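Extracellular protein containing a SCP domain (Bacillus anthracis, PDB 4IFA) is of unknown function but is an extracellular protein that joins a CAP-associated N-terminal region to an SCP domain of the cysteine-rich secretory protein family. Local coordinates at residues 98-110 and 177-189. Sequence-based numbering, arbitrary orientation. Where two conformers were deposited one is given.
Sequences ERKVVTAYVAGEQ and LVGVRYMDDETLL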
loop_
_atom_site.group_PDB
_atom_site.type_symbol
_atom_site.label_atom_id
_atom_site.label_comp_id
_atom_site.label_asym_id
_atom_site.label_seq_id
_atom_site.Cartn_x
_atom_site.Cartn_y
_atom_site.Cartn_z
ATOM N N GLU A 98 7.382 -11.347 16.074
ATOM C CA GLU A 98 7.895 -11.747 17.386
ATOM C C GLU A 98 7.782 -10.610 18.405
ATOM O O GLU A 98 8.757 -10.243 19.079
ATOM C CB GLU A 98 9.332 -12.236 17.261
ATOM C CG GLU A 98 9.447 -13.406 16.300
ATOM C CD GLU A 98 10.877 -13.852 16.075
ATOM O OE1 GLU A 98 11.709 -13.693 16.990
ATOM O OE2 GLU A 98 11.153 -14.367 14.971
ATOM N N ARG A 99 6.574 -10.054 18.480
ATOM C CA ARG A 99 6.221 -8.981 19.423
ATOM C C ARG A 99 7.064 -7.710 19.349
ATOM O O ARG A 99 7.183 -6.980 20.324
ATOM C CB ARG A 99 6.044 -9.510 20.858
ATOM C CG ARG A 99 4.906 -10.554 20.955
ATOM C CD ARG A 99 4.280 -10.551 22.294
ATOM N NE ARG A 99 3.279 -11.607 22.402
ATOM C CZ ARG A 99 2.306 -11.626 23.298
ATOM N NH1 ARG A 99 2.150 -10.621 24.149
ATOM N NH2 ARG A 99 1.460 -12.648 23.325
ATOM N N LYS A 100 7.664 -7.478 18.182
ATOM C CA LYS A 100 8.430 -6.250 17.913
ATOM C C LYS A 100 7.858 -5.560 16.678
ATOM O O LYS A 100 7.425 -6.239 15.729
ATOM C CB LYS A 100 9.912 -6.553 17.674
ATOM C CG LYS A 100 10.653 -7.190 18.852
ATOM C CD LYS A 100 10.611 -6.344 20.134
ATOM C CE LYS A 100 11.372 -5.017 20.020
ATOM N NZ LYS A 100 11.423 -4.231 21.300
ATOM N N VAL A 101 7.852 -4.224 16.687
ATOM C CA VAL A 101 7.364 -3.426 15.561
ATOM C C VAL A 101 8.515 -3.268 14.562
ATOM O O VAL A 101 9.551 -2.697 14.907
ATOM C CB VAL A 101 6.799 -2.076 15.991
ATOM C CG1 VAL A 101 6.355 -1.304 14.763
ATOM C CG2 VAL A 101 5.620 -2.237 16.957
ATOM N N VAL A 102 8.367 -3.831 13.370
ATOM C CA VAL A 102 9.416 -3.869 12.356
ATOM C C VAL A 102 9.160 -3.003 11.119
ATOM O O VAL A 102 10.085 -2.724 10.367
ATOM C CB VAL A 102 9.724 -5.335 11.916
ATOM C CG1 VAL A 102 10.157 -6.180 13.152
ATOM C CG2 VAL A 102 8.595 -6.016 11.152
ATOM N N THR A 103 7.925 -2.568 10.935
ATOM C CA THR A 103 7.539 -1.763 9.776
ATOM C C THR A 103 6.252 -1.050 10.052
ATOM O O THR A 103 5.541 -1.393 10.992
ATOM C CB THR A 103 7.440 -2.687 8.521
ATOM O OG1 THR A 103 7.273 -1.926 7.301
ATOM C CG2 THR A 103 6.300 -3.665 8.611
ATOM N N ALA A 104 5.942 -0.026 9.246
ATOM C CA ALA A 104 4.632 0.635 9.310
ATOM C C ALA A 104 4.396 1.333 7.994
ATOM O O ALA A 104 5.348 1.756 7.353
ATOM C CB ALA A 104 4.530 1.654 10.472
ATOM N N TYR A 105 3.132 1.449 7.618
ATOM C CA TYR A 105 2.745 2.235 6.466
ATOM C C TYR A 105 1.708 3.262 6.915
ATOM O O TYR A 105 0.645 2.925 7.454
ATOM C CB TYR A 105 2.157 1.364 5.351
ATOM C CG TYR A 105 1.739 2.188 4.158
ATOM C CD1 TYR A 105 2.684 2.832 3.399
ATOM C CD2 TYR A 105 0.388 2.355 3.805
ATOM C CE1 TYR A 105 2.346 3.618 2.309
ATOM C CE2 TYR A 105 0.055 3.178 2.697
ATOM C CZ TYR A 105 1.038 3.779 1.980
ATOM O OH TYR A 105 0.737 4.558 0.843
ATOM N N VAL A 106 2.023 4.536 6.648
ATOM C CA VAL A 106 1.189 5.694 6.948
ATOM C C VAL A 106 0.509 6.213 5.707
ATOM O O VAL A 106 1.184 6.492 4.711
ATOM C CB VAL A 106 2.064 6.839 7.551
ATOM C CG1 VAL A 106 1.204 8.095 7.758
ATOM C CG2 VAL A 106 2.712 6.379 8.855
ATOM N N ALA A 107 -0.829 6.322 5.747
ATOM C CA ALA A 107 -1.601 6.934 4.651
ATOM C C ALA A 107 -2.491 8.076 5.104
ATOM O O ALA A 107 -2.913 8.883 4.287
ATOM C CB ALA A 107 -2.467 5.847 3.976
ATOM N N GLY A 108 -2.831 8.182 6.379
ATOM C CA GLY A 108 -3.728 9.226 6.836
ATOM C C GLY A 108 -3.120 10.601 6.725
ATOM O O GLY A 108 -1.975 10.824 7.151
ATOM N N GLU A 109 -3.895 11.526 6.166
ATOM C CA GLU A 109 -3.433 12.870 5.926
ATOM C C GLU A 109 -2.956 13.607 7.157
ATOM O O GLU A 109 -2.057 14.457 7.064
ATOM C CB GLU A 109 -4.528 13.693 5.219
ATOM C CG GLU A 109 -4.056 15.091 4.805
ATOM C CD GLU A 109 -4.995 15.829 3.834
ATOM O OE1 GLU A 109 -5.150 17.064 3.991
ATOM O OE2 GLU A 109 -5.540 15.199 2.895
ATOM N N GLN A 110 -3.509 13.252 8.323
ATOM C CA GLN A 110 -3.180 13.937 9.556
ATOM C C GLN A 110 -2.129 13.235 10.396
ATOM O O GLN A 110 -1.747 13.745 11.475
ATOM C CB GLN A 110 -4.451 14.146 10.394
ATOM C CG GLN A 110 -5.477 15.047 9.727
ATOM C CD GLN A 110 -4.920 16.379 9.269
ATOM O OE1 GLN A 110 -4.196 17.049 10.008
ATOM N NE2 GLN A 110 -5.244 16.772 8.032
ATOM N N LEU A 177 3.623 13.999 -1.511
ATOM C CA LEU A 177 3.836 12.829 -0.634
ATOM C C LEU A 177 2.468 12.286 -0.218
ATOM O O LEU A 177 1.655 13.027 0.346
ATOM C CB LEU A 177 4.667 13.242 0.581
ATOM C CG LEU A 177 5.006 12.150 1.565
ATOM C CD1 LEU A 177 5.968 11.173 0.908
ATOM C CD2 LEU A 177 5.638 12.769 2.777
ATOM N N VAL A 178 2.219 11.005 -0.517
ATOM C CA VAL A 178 0.916 10.397 -0.253
ATOM C C VAL A 178 0.997 9.209 0.727
ATOM O O VAL A 178 -0.018 8.730 1.203
ATOM C CB VAL A 178 0.158 9.996 -1.551
ATOM C CG1 VAL A 178 -0.204 11.254 -2.415
ATOM C CG2 VAL A 178 0.932 8.965 -2.352
ATOM N N GLY A 179 2.200 8.725 1.012
ATOM C CA GLY A 179 2.362 7.660 2.036
ATOM C C GLY A 179 3.790 7.523 2.456
ATOM O O GLY A 179 4.692 7.985 1.748
ATOM N N VAL A 180 4.005 6.913 3.640
ATOM C CA VAL A 180 5.366 6.677 4.124
ATOM C C VAL A 180 5.395 5.238 4.648
ATOM O O VAL A 180 4.588 4.875 5.504
ATOM C CB VAL A 180 5.762 7.629 5.267
ATOM C CG1 VAL A 180 7.150 7.304 5.792
ATOM C CG2 VAL A 180 5.712 9.106 4.778
ATOM N N ARG A 181 6.336 4.443 4.125
ATOM C CA ARG A 181 6.566 3.085 4.614
ATOM C C ARG A 181 7.877 3.035 5.362
ATOM O O ARG A 181 8.926 3.069 4.761
ATOM C CB ARG A 181 6.539 2.042 3.474
ATOM C CG ARG A 181 6.580 0.618 3.976
ATOM C CD ARG A 181 7.066 -0.332 2.901
ATOM N NE ARG A 181 6.235 -0.438 1.699
ATOM C CZ ARG A 181 5.285 -1.342 1.462
ATOM N NH1 ARG A 181 4.916 -2.206 2.367
ATOM N NH2 ARG A 181 4.667 -1.351 0.285
ATOM N N TYR A 182 7.821 2.897 6.693
ATOM C CA TYR A 182 8.998 2.755 7.500
ATOM C C TYR A 182 9.358 1.272 7.548
ATOM O O TYR A 182 8.459 0.439 7.644
ATOM C CB TYR A 182 8.732 3.198 8.931
ATOM C CG TYR A 182 8.381 4.675 9.043
ATOM C CD1 TYR A 182 9.323 5.644 8.773
ATOM C CD2 TYR A 182 7.124 5.093 9.472
ATOM C CE1 TYR A 182 9.017 7.009 8.879
ATOM C CE2 TYR A 182 6.822 6.421 9.610
ATOM C CZ TYR A 182 7.763 7.386 9.339
ATOM O OH TYR A 182 7.434 8.722 9.474
HETATM N N MSE A 183 10.646 0.980 7.438
HETATM C CA MSE A 183 11.128 -0.405 7.494
HETATM C C MSE A 183 12.444 -0.519 8.194
HETATM O O MSE A 183 13.310 0.321 7.993
HETATM C CB MSE A 183 11.355 -0.915 6.068
HETATM C CG MSE A 183 10.119 -1.002 5.203
HETATM SE SE MSE A 183 10.547 -1.575 3.331
HETATM C CE MSE A 183 11.135 0.145 2.727
ATOM N N ASP A 184 12.614 -1.554 9.016
ATOM C CA ASP A 184 13.931 -1.867 9.569
ATOM C C ASP A 184 14.755 -2.549 8.439
ATOM O O ASP A 184 14.241 -2.806 7.333
ATOM C CB ASP A 184 13.841 -2.695 10.888
ATOM C CG ASP A 184 13.221 -4.076 10.718
ATOM O OD1 ASP A 184 12.894 -4.516 9.592
ATOM O OD2 ASP A 184 13.059 -4.750 11.763
ATOM N N ASP A 185 16.044 -2.802 8.687
ATOM C CA ASP A 185 16.902 -3.391 7.650
ATOM C C ASP A 185 16.355 -4.722 7.101
ATOM O O ASP A 185 16.308 -4.945 5.883
ATOM C CB ASP A 185 18.299 -3.693 8.203
ATOM C CG ASP A 185 19.133 -2.443 8.536
ATOM O OD1 ASP A 185 18.744 -1.293 8.260
ATOM O OD2 ASP A 185 20.242 -2.644 9.078
ATOM N N GLU A 186 15.941 -5.594 8.014
ATOM C CA GLU A 186 15.448 -6.935 7.661
ATOM C C GLU A 186 14.217 -6.830 6.754
ATOM O O GLU A 186 14.102 -7.509 5.730
ATOM C CB GLU A 186 15.132 -7.745 8.932
ATOM C CG GLU A 186 16.246 -7.829 10.032
ATOM C CD GLU A 186 17.437 -8.733 9.722
ATOM O OE1 GLU A 186 17.247 -9.958 9.529
ATOM O OE2 GLU A 186 18.588 -8.224 9.760
ATOM N N THR A 187 13.296 -5.928 7.086
ATOM C CA THR A 187 12.124 -5.762 6.262
ATOM C C THR A 187 12.458 -5.228 4.864
ATOM O O THR A 187 11.857 -5.647 3.883
ATOM C CB THR A 187 11.082 -4.867 6.962
ATOM O OG1 THR A 187 10.753 -5.457 8.234
ATOM C CG2 THR A 187 9.833 -4.703 6.108
ATOM N N LEU A 188 13.379 -4.257 4.771
ATOM C CA LEU A 188 13.771 -3.704 3.466
ATOM C C LEU A 188 14.327 -4.793 2.522
ATOM O O LEU A 188 14.014 -4.851 1.326
ATOM C CB LEU A 188 14.832 -2.609 3.677
ATOM C CG LEU A 188 15.477 -1.998 2.417
ATOM C CD1 LEU A 188 14.481 -1.268 1.565
ATOM C CD2 LEU A 188 16.650 -1.076 2.806
ATOM N N LEU A 189 15.143 -5.660 3.070
ATOM C CA LEU A 189 15.745 -6.738 2.276
ATOM C C LEU A 189 14.710 -7.771 1.778
ATOM O O LEU A 189 14.852 -8.298 0.689
ATOM C CB LEU A 189 16.884 -7.383 3.060
ATOM C CG LEU A 189 18.049 -6.409 3.314
ATOM C CD1 LEU A 189 19.048 -6.980 4.279
ATOM C CD2 LEU A 189 18.737 -6.011 2.007
HETATM O O HOH W 1 12.449 -3.014 14.420
HETATM O O HOH W 2 6.219 -3.058 4.935
HETATM O O HOH W 3 -1.436 6.314 0.971
HETATM O O HOH W 4 -2.482 9.722 1.762
#
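Val178 O lies near Tyr105 OH, and a water bridges them, donating to Val178 O and also bonding Tyr105 OH. A second water joins Val178 O to Ala107 O. The Tyr105 ring passes beside the Gly179 backbone, with Tyr105 OH 3.7 Å from Gly179 CA. Val180 and Val106 form a hydrogen-bonded pair; Val106 N donates to Val180 O at 2.8 Å, almost straight (174°). Arg181 sets its CB at the edge of the Tyr105 ring, 3.9 Å from Tyr105 CD1. Its guanidinium reaches a water shared with Thr103 OG1, and NH1 makes a salt bridge to Asp297. Tyr182 exchanges backbone bonds with Ala104. Tyr182 O has a second donor, Thr103 OG1, at 2.7 Å; OG1 stands anti to the Thr103 backbone N (chi1 -171°), which brings it into that carbonyl plane. The Tyr182 ring runs back beside Val106 CG2, and Val51 of helix 51-54 packs on the sheet face that carries Ala104, Val106 and Tyr182. Asp184 N closes the ladder on Val102 O at 3.1 Å. The Asp184 carboxylate lies against Val102, with OD2 3.4 Å from Val102 CB. Asp184 OD1 accepts from Thr187 N (2.9 Å) and Thr187 OG1, from opposite faces of the carboxylate plane. Thr187 also sets CG2 against Thr103 CB. The arrangement is an antiparallel strand pair inside the seven-stranded sheet of the CAP-associated N-terminal region, running directly into an Asp N-capped helix.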